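Local coordinates for uncharacterized DUF3829-like protein (Bacteroides thetaiotaomicron, PDB 3RH3) that is of unknown function but has an all-helical, DUF3829-like fold and is probably made as a lipoprotein, at residues 30-35 and 90-95; 134-139 and 177-182. All blocks are in the same frame, centred on the assembly; numbering follows the deposited sequence. Where two conformers were deposited one is given.

Contact 1 (30-35 and 90-95); sequences RHVANA and AGLFNV
Val32 sends its CG2 methyl between two side chains of helix 79-111, and all the direct contact between 30-35 and 90-95 is apolar. That methyl lies 3.8 Å from Phe93 CE1 and 3.9 Å from Leu92 CD2, with the valine and phenylalanine side chains crossing at about a right angle. CG1 is anti to the carbonyl carbon of Val32 (chi1 -52°), which sets CG2 between backbone N and carbonyl carbon and turns both methyls to the same ring carbon; CG1 is the more distant, 4.2 Å from Phe93 CE1. One step further along, where the chain has just left helix 10-32, Ala33 CB meets the other leucine branch, Leu92 CD1, at 4.2 Å. The two methyls of Leu92 are thus shared out, CD1 to the alanine and CD2 to the valine.

Within helix 79-111 the aromatic group has a second neighbour: Leu92 CD2 sits 4.1 Å above the plane of the Phe93 ring, over its centre. This one methyl therefore touches both the ring and Val32.

Polar anchoring comes from groups next to the patch, since Arg96 NE is hydrogen-bonded to Val32 O and Lys136 NZ to Ala33 O. The carbonyls released at the helix end are paired in this way, while the packing of the methyls against Phe93 CE1 rests on close fit and the burial of apolar surface, without the directional demands of a hydrogen bond.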
ATOM      1  N   ARG A  30       3.623  -4.169   6.169  1.00 44.44           N
ATOM      2  CA  ARG A  30       2.301  -4.469   6.737  1.00 46.04           C
ATOM      3  C   ARG A  30       2.388  -4.542   8.270  1.00 54.65           C
ATOM      4  O   ARG A  30       1.405  -4.255   8.942  1.00 54.28           O
ATOM      5  CB  ARG A  30       1.713  -5.774   6.162  1.00 44.77           C
ATOM      6  N   HIS A  31       3.573  -4.869   8.820  1.00 55.02           N
ATOM      7  CA  HIS A  31       3.755  -4.979  10.264  1.00 57.81           C
ATOM      8  C   HIS A  31       4.150  -3.653  10.925  1.00 59.73           C
ATOM      9  O   HIS A  31       3.661  -3.376  12.021  1.00 61.37           O
ATOM     10  CB  HIS A  31       4.802  -6.059  10.596  1.00 61.14           C
ATOM     11  CG  HIS A  31       4.895  -6.404  12.052  1.00 67.92           C
ATOM     12  ND1 HIS A  31       6.016  -6.067  12.807  1.00 71.59           N
ATOM     13  CD2 HIS A  31       4.015  -7.058  12.847  1.00 71.84           C
ATOM     14  CE1 HIS A  31       5.781  -6.524  14.029  1.00 72.76           C
ATOM     15  NE2 HIS A  31       4.588  -7.127  14.106  1.00 73.28           N
ATOM     16  N   VAL A  32       5.037  -2.854  10.300  1.00 52.37           N
ATOM     17  CA  VAL A  32       5.550  -1.632  10.931  1.00 51.71           C
ATOM     18  C   VAL A  32       4.831  -0.341  10.479  1.00 53.85           C
ATOM     19  O   VAL A  32       4.845   0.638  11.221  1.00 54.85           O
ATOM     20  CB  VAL A  32       7.093  -1.485  10.757  1.00 55.34           C
ATOM     21  CG1 VAL A  32       7.824  -2.746  11.211  1.00 55.39           C
ATOM     22  CG2 VAL A  32       7.483  -1.120   9.324  1.00 54.03           C
ATOM     23  N   ALA A  33       4.246  -0.314   9.284  1.00 47.88           N
ATOM     24  CA  ALA A  33       3.601   0.900   8.772  1.00 46.36           C
ATOM     25  C   ALA A  33       2.154   0.647   8.444  1.00 48.12           C
ATOM     26  O   ALA A  33       1.656   1.126   7.424  1.00 47.30           O
ATOM     27  CB  ALA A  33       4.343   1.402   7.537  1.00 46.37           C
ATOM     28  N   ASN A  34       1.464  -0.111   9.308  1.00 44.47           N
ATOM     29  CA  ASN A  34       0.055  -0.424   9.109  1.00 43.53           C
ATOM     30  C   ASN A  34      -0.782   0.799   9.509  1.00 45.91           C
ATOM     31  O   ASN A  34      -0.667   1.292  10.638  1.00 46.45           O
ATOM     32  CB  ASN A  34      -0.329  -1.674   9.902  1.00 43.36           C
ATOM     33  CG  ASN A  34      -1.792  -2.013   9.841  1.00 67.78           C
ATOM     34  OD1 ASN A  34      -2.508  -1.919  10.837  1.00 71.85           O
ATOM     35  ND2 ASN A  34      -2.276  -2.396   8.676  1.00 54.92           N
ATOM     36  N   ALA A  35      -1.583   1.313   8.563  1.00 41.27           N
ATOM     37  CA  ALA A  35      -2.449   2.488   8.766  1.00 40.54           C
ATOM     38  C   ALA A  35      -3.401   2.335   9.947  1.00 46.21           C
ATOM     39  O   ALA A  35      -3.591   3.299  10.664  1.00 47.39           O
ATOM     40  CB  ALA A  35      -3.245   2.758   7.525  1.00 40.08           C
ATOM     41  N   ALA A  90      15.060   3.919   5.549  1.00 40.84           N
ATOM     42  CA  ALA A  90      15.662   4.649   6.651  1.00 42.19           C
ATOM     43  C   ALA A  90      14.702   5.757   7.084  1.00 46.88           C
ATOM     44  O   ALA A  90      14.433   5.897   8.271  1.00 48.77           O
ATOM     45  CB  ALA A  90      17.019   5.221   6.245  1.00 43.47           C
ATOM     46  N   GLY A  91      14.142   6.478   6.114  1.00 41.06           N
ATOM     47  CA  GLY A  91      13.187   7.536   6.383  1.00 41.05           C
ATOM     48  C   GLY A  91      11.968   6.962   7.073  1.00 45.42           C
ATOM     49  O   GLY A  91      11.561   7.446   8.137  1.00 46.27           O
ATOM     50  N   LEU A  92      11.426   5.875   6.514  1.00 39.80           N
ATOM     51  CA  LEU A  92      10.263   5.226   7.099  1.00 40.06           C
ATOM     52  C   LEU A  92      10.476   4.938   8.613  1.00 46.79           C
ATOM     53  O   LEU A  92       9.698   5.439   9.422  1.00 46.63           O
ATOM     54  CB  LEU A  92       9.916   3.947   6.336  1.00 39.64           C
ATOM     55  CG  LEU A  92       8.650   3.248   6.802  1.00 44.99           C
ATOM     56  CD1 LEU A  92       7.724   2.993   5.649  1.00 43.87           C
ATOM     57  CD2 LEU A  92       8.983   1.968   7.539  1.00 48.77           C
ATOM     58  N   PHE A  93      11.547   4.186   8.986  1.00 45.52           N
ATOM     59  CA  PHE A  93      11.841   3.812  10.376  1.00 45.96           C
ATOM     60  C   PHE A  93      12.118   5.022  11.274  1.00 50.93           C
ATOM     61  O   PHE A  93      11.730   4.995  12.448  1.00 51.80           O
ATOM     62  CB  PHE A  93      12.987   2.794  10.454  1.00 47.93           C
ATOM     63  CG  PHE A  93      12.578   1.429   9.936  1.00 49.13           C
ATOM     64  CD1 PHE A  93      11.608   0.677  10.590  1.00 53.33           C
ATOM     65  CD2 PHE A  93      13.163   0.893   8.794  1.00 50.62           C
ATOM     66  CE1 PHE A  93      11.206  -0.568  10.087  1.00 53.78           C
ATOM     67  CE2 PHE A  93      12.766  -0.352   8.297  1.00 52.92           C
ATOM     68  CZ  PHE A  93      11.788  -1.073   8.943  1.00 51.37           C
ATOM     69  N   ASN A  94      12.746   6.082  10.726  1.00 47.00           N
ATOM     70  CA  ASN A  94      13.045   7.319  11.449  0.50 48.43           C
ATOM     71  C   ASN A  94      11.730   8.036  11.828  1.00 53.09           C
ATOM     72  O   ASN A  94      11.527   8.393  12.993  1.00 54.55           O
ATOM     73  CB  ASN A  94      13.964   8.221  10.589  0.50 50.12           C
ATOM     74  CG  ASN A  94      14.102   9.676  10.997  0.50 74.55           C
ATOM     75  OD1 ASN A  94      13.976  10.580  10.162  0.50 68.48           O
ATOM     76  ND2 ASN A  94      14.413   9.939  12.263  0.50 67.74           N
ATOM     77  N   VAL A  95      10.824   8.228  10.849  1.00 48.72           N
ATOM     78  CA  VAL A  95       9.556   8.915  11.133  1.00 49.07           C
ATOM     79  C   VAL A  95       8.658   8.008  12.031  1.00 52.50           C
ATOM     80  O   VAL A  95       7.968   8.544  12.886  1.00 52.72           O
ATOM     81  CB  VAL A  95       8.803   9.484   9.896  1.00 51.90           C
ATOM     82  CG1 VAL A  95       9.675  10.474   9.127  1.00 51.35           C
ATOM     83  CG2 VAL A  95       8.288   8.389   8.975  1.00 50.32           C
TER

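Contact 2 (134-139 and 177-182). With EDO (1,2-ethanediol), chain E.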
ATOM      1  N   GLU A 134       3.772   8.062   2.928  1.00 36.99           N
ATOM      2  CA  GLU A 134       4.487   8.439   1.715  1.00 37.08           C
ATOM      3  C   GLU A 134       5.709   7.549   1.497  1.00 39.23           C
ATOM      4  O   GLU A 134       5.899   7.079   0.377  1.00 38.41           O
ATOM      5  CB  GLU A 134       4.896   9.934   1.740  1.00 39.87           C
ATOM      6  CG  GLU A 134       3.717  10.848   1.434  1.00 54.93           C
ATOM      7  CD  GLU A 134       3.859  12.350   1.635  1.00 85.11           C
ATOM      8  OE1 GLU A 134       4.722  12.786   2.435  1.00 64.93           O
ATOM      9  OE2 GLU A 134       3.050  13.092   1.027  1.00 88.12           O
ATOM     10  N   TYR A 135       6.519   7.290   2.544  1.00 34.83           N
ATOM     11  CA  TYR A 135       7.699   6.426   2.446  1.00 35.58           C
ATOM     12  C   TYR A 135       7.311   5.016   1.976  1.00 40.74           C
ATOM     13  O   TYR A 135       7.949   4.472   1.061  1.00 40.72           O
ATOM     14  CB  TYR A 135       8.466   6.367   3.766  1.00 37.62           C
ATOM     15  CG  TYR A 135       9.350   7.571   3.990  1.00 40.44           C
ATOM     16  CD1 TYR A 135      10.306   7.945   3.049  1.00 41.93           C
ATOM     17  CD2 TYR A 135       9.280   8.297   5.174  1.00 42.54           C
ATOM     18  CE1 TYR A 135      11.139   9.044   3.260  1.00 42.35           C
ATOM     19  CE2 TYR A 135      10.116   9.388   5.403  1.00 44.22           C
ATOM     20  CZ  TYR A 135      11.036   9.768   4.439  1.00 52.10           C
ATOM     21  OH  TYR A 135      11.855  10.848   4.687  1.00 55.58           O
ATOM     22  N   LYS A 136       6.238   4.466   2.584  1.00 35.74           N
ATOM     23  CA  LYS A 136       5.700   3.168   2.238  0.67 34.44           C
ATOM     24  C   LYS A 136       5.273   3.171   0.763  1.00 39.59           C
ATOM     25  O   LYS A 136       5.593   2.229   0.033  1.00 39.60           O
ATOM     26  CB  LYS A 136       4.531   2.829   3.176  0.67 35.76           C
ATOM     27  CG  LYS A 136       3.997   1.408   3.022  0.67 43.98           C
ATOM     28  CD  LYS A 136       2.988   1.024   4.111  0.67 45.82           C
ATOM     29  CE  LYS A 136       1.694   1.786   4.040  0.67 38.61           C
ATOM     30  NZ  LYS A 136       0.644   1.217   4.933  0.67 45.77           N
ATOM     31  N   GLN A 137       4.599   4.250   0.310  1.00 36.54           N
ATOM     32  CA  GLN A 137       4.168   4.388  -1.069  1.00 35.83           C
ATOM     33  C   GLN A 137       5.360   4.464  -2.017  1.00 39.46           C
ATOM     34  O   GLN A 137       5.342   3.815  -3.061  1.00 40.22           O
ATOM     35  CB  GLN A 137       3.270   5.623  -1.242  1.00 37.26           C
ATOM     36  CG  GLN A 137       2.603   5.711  -2.627  1.00 43.49           C
ATOM     37  CD  GLN A 137       1.765   4.488  -2.916  1.00 55.33           C
ATOM     38  OE1 GLN A 137       0.990   4.039  -2.077  1.00 49.72           O
ATOM     39  NE2 GLN A 137       1.982   3.854  -4.067  1.00 50.07           N
ATOM     40  N   VAL A 138       6.387   5.253  -1.673  1.00 35.38           N
ATOM     41  CA  VAL A 138       7.600   5.369  -2.496  1.00 35.31           C
ATOM     42  C   VAL A 138       8.259   3.951  -2.638  1.00 36.64           C
ATOM     43  O   VAL A 138       8.601   3.574  -3.757  1.00 35.30           O
ATOM     44  CB  VAL A 138       8.594   6.443  -1.970  1.00 40.54           C
ATOM     45  CG1 VAL A 138       9.905   6.424  -2.755  1.00 40.35           C
ATOM     46  CG2 VAL A 138       7.970   7.846  -2.012  1.00 40.92           C
ATOM     47  N   ILE A 139       8.308   3.145  -1.558  1.00 32.83           N
ATOM     48  CA  ILE A 139       8.907   1.795  -1.607  1.00 34.05           C
ATOM     49  C   ILE A 139       8.124   0.914  -2.574  1.00 38.71           C
ATOM     50  O   ILE A 139       8.744   0.243  -3.397  1.00 35.84           O
ATOM     51  CB  ILE A 139       9.057   1.140  -0.203  1.00 37.67           C
ATOM     52  CG1 ILE A 139      10.040   1.954   0.679  1.00 38.25           C
ATOM     53  CG2 ILE A 139       9.490  -0.347  -0.287  1.00 36.77           C
ATOM     54  CD1 ILE A 139       9.785   1.805   2.186  1.00 46.11           C
ATOM     55  N   ILE A 177      -4.302   3.189  -3.694  1.00 30.90           N
ATOM     56  CA  ILE A 177      -5.502   4.009  -3.410  1.00 30.51           C
ATOM     57  C   ILE A 177      -5.851   3.936  -1.909  1.00 35.34           C
ATOM     58  O   ILE A 177      -6.162   4.977  -1.295  1.00 33.67           O
ATOM     59  CB  ILE A 177      -6.708   3.612  -4.302  1.00 32.94           C
ATOM     60  CG1 ILE A 177      -6.375   3.851  -5.788  1.00 33.03           C
ATOM     61  CG2 ILE A 177      -7.961   4.406  -3.916  1.00 32.99           C
ATOM     62  CD1 ILE A 177      -7.231   3.100  -6.770  1.00 36.25           C
HETATM   63  N   MSE A 178      -5.791   2.706  -1.320  1.00 32.57           N
HETATM   64  CA  MSE A 178      -6.112   2.510   0.096  1.00 32.25           C
HETATM   65  C   MSE A 178      -5.101   3.241   0.961  1.00 36.08           C
HETATM   66  O   MSE A 178      -5.491   3.884   1.934  1.00 34.91           O
HETATM   67  CB  MSE A 178      -6.187   1.019   0.442  1.00 33.65           C
HETATM   68  CG  MSE A 178      -7.513   0.391  -0.049  1.00 39.02           C
HETATM   69 SE   MSE A 178      -9.016   1.059   1.003  0.75 44.36          SE
HETATM   70  CE  MSE A 178      -8.860  -0.188   2.424  1.00 42.80           C
ATOM     71  N   ASN A 179      -3.827   3.202   0.570  1.00 34.05           N
ATOM     72  CA  ASN A 179      -2.763   3.920   1.273  1.00 34.41           C
ATOM     73  C   ASN A 179      -3.015   5.433   1.266  1.00 34.95           C
ATOM     74  O   ASN A 179      -2.864   6.079   2.305  1.00 34.26           O
ATOM     75  CB  ASN A 179      -1.392   3.612   0.666  1.00 37.94           C
ATOM     76  CG  ASN A 179      -0.244   4.176   1.465  1.00 49.03           C
ATOM     77  OD1 ASN A 179      -0.199   4.098   2.690  1.00 48.68           O
ATOM     78  ND2 ASN A 179       0.673   4.822   0.801  1.00 46.84           N
ATOM     79  N   LEU A 180      -3.430   5.979   0.120  1.00 30.81           N
ATOM     80  CA  LEU A 180      -3.742   7.402  -0.014  1.00 32.28           C
ATOM     81  C   LEU A 180      -4.978   7.776   0.782  1.00 36.77           C
ATOM     82  O   LEU A 180      -5.024   8.851   1.387  1.00 37.81           O
ATOM     83  CB  LEU A 180      -3.919   7.795  -1.489  1.00 32.76           C
ATOM     84  CG  LEU A 180      -2.611   7.768  -2.314  1.00 38.47           C
ATOM     85  CD1 LEU A 180      -2.902   7.674  -3.815  1.00 37.69           C
ATOM     86  CD2 LEU A 180      -1.694   8.940  -1.951  1.00 41.29           C
ATOM     87  N   TYR A 181      -5.981   6.875   0.806  1.00 31.62           N
ATOM     88  CA  TYR A 181      -7.189   7.108   1.561  1.00 30.76           C
ATOM     89  C   TYR A 181      -6.923   7.033   3.079  1.00 33.78           C
ATOM     90  O   TYR A 181      -7.435   7.883   3.815  1.00 33.71           O
ATOM     91  CB  TYR A 181      -8.284   6.116   1.156  1.00 31.26           C
ATOM     92  CG  TYR A 181      -9.546   6.334   1.951  1.00 32.36           C
ATOM     93  CD1 TYR A 181     -10.424   7.373   1.635  1.00 32.54           C
ATOM     94  CD2 TYR A 181      -9.819   5.571   3.086  1.00 33.36           C
ATOM     95  CE1 TYR A 181     -11.502   7.679   2.453  1.00 31.67           C
ATOM     96  CE2 TYR A 181     -10.933   5.831   3.878  1.00 34.36           C
ATOM     97  CZ  TYR A 181     -11.789   6.869   3.541  1.00 34.63           C
ATOM     98  OH  TYR A 181     -12.851   7.156   4.361  1.00 33.65           O
ATOM     99  N   SER A 182      -6.141   6.029   3.528  1.00 31.70           N
ATOM    100  CA  SER A 182      -5.836   5.700   4.931  1.00 34.51           C
ATOM    101  C   SER A 182      -5.187   6.829   5.775  1.00 40.20           C
ATOM    102  O   SER A 182      -4.883   6.606   6.937  1.00 42.38           O
ATOM    103  CB  SER A 182      -4.907   4.487   4.973  1.00 39.42           C
ATOM    104  OG  SER A 182      -3.522   4.793   4.839  1.00 50.84           O
TER
HETATM  105  C1  EDO E 295       0.427   5.041   8.152  1.00 57.77           C
HETATM  106  O1  EDO E 295       0.798   6.413   8.358  1.00 54.31           O
HETATM  107  C2  EDO E 295       1.183   4.400   6.990  1.00 57.01           C
HETATM  108  O2  EDO E 295       0.266   4.124   5.919  1.00 61.50           O
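A buried, polar helix-helix contact joins helix 115-154 to the C-terminal end of helix 161-181 near the centre of this all-alpha fold, between the DUF6845 and DUF3829-like C-terminal family regions. Its main element is an amide-amide hydrogen bond: Asn179 ND2 donates to Gln137 OE1 over 3.0 Å, reaching a lone pair in the carbonyl plane with an N-H...O angle of 150°. The two side chains run antiparallel, side by side, with their amide planes 36° apart. Gln137 CG stands opposite the backbone N, and the chain then bends at chi2 (58°), bringing OE1 back beside the asparagine, while Asn179 ND2 also lies 3.4 Å from Gln137 CB.

Second partners fix both amides. Gln137 NE2 is hydrogen-bonded to Asp141 and Ser176, and Asn179 OD1 to Ser133 OG, so each amide is held through its oxygen and its nitrogen and has little freedom to flip.

Beside OD1 runs the end of Lys136, whose CE comes within 3.3 Å of Asn179 OD1. The ammonium group is hydrogen-bonded to Ala33 O and, at 3.1 Å, Lys136 NZ also donates to O2 of a 1,2-ethanediol, probably from the crystallisation liquor; the diol in turn makes a weak bond to the asparagine oxygen. A leucine in place of Asn179 would probably leave Gln137 OE1 and Ser133 OG without this mate in a buried setting, and the glutamine amide less firmly oriented.

At the helix end, Ser182 OG turns back to donate a 2.9 Å hydrogen bond to Asn179 O, approaching at a tilt from the carbonyl plane.

From the N terminus, helix 10-32 ends in 30-35, and contact 1 closes the loop that holds helix 35-46, an unmodelled part and the start of helix 79-111. Only after 90-95 does contact 2 open, closing a shorter loop from helix 115-154 to helix 161-181; the two stand in series, neither nested nor crossed. Their centres are about 11 Å apart, yet they touch: Ala35 CB packs against Ser182 OG, and the Tyr135 ring lies against the backbone of Gly91 and Leu92. Contact 1 stays within the DUF6845 range, whereas contact 2 ties that range to the C-terminal one, and 30-35, through Ala33 O and Lys136 NZ, also reaches helix 115-154.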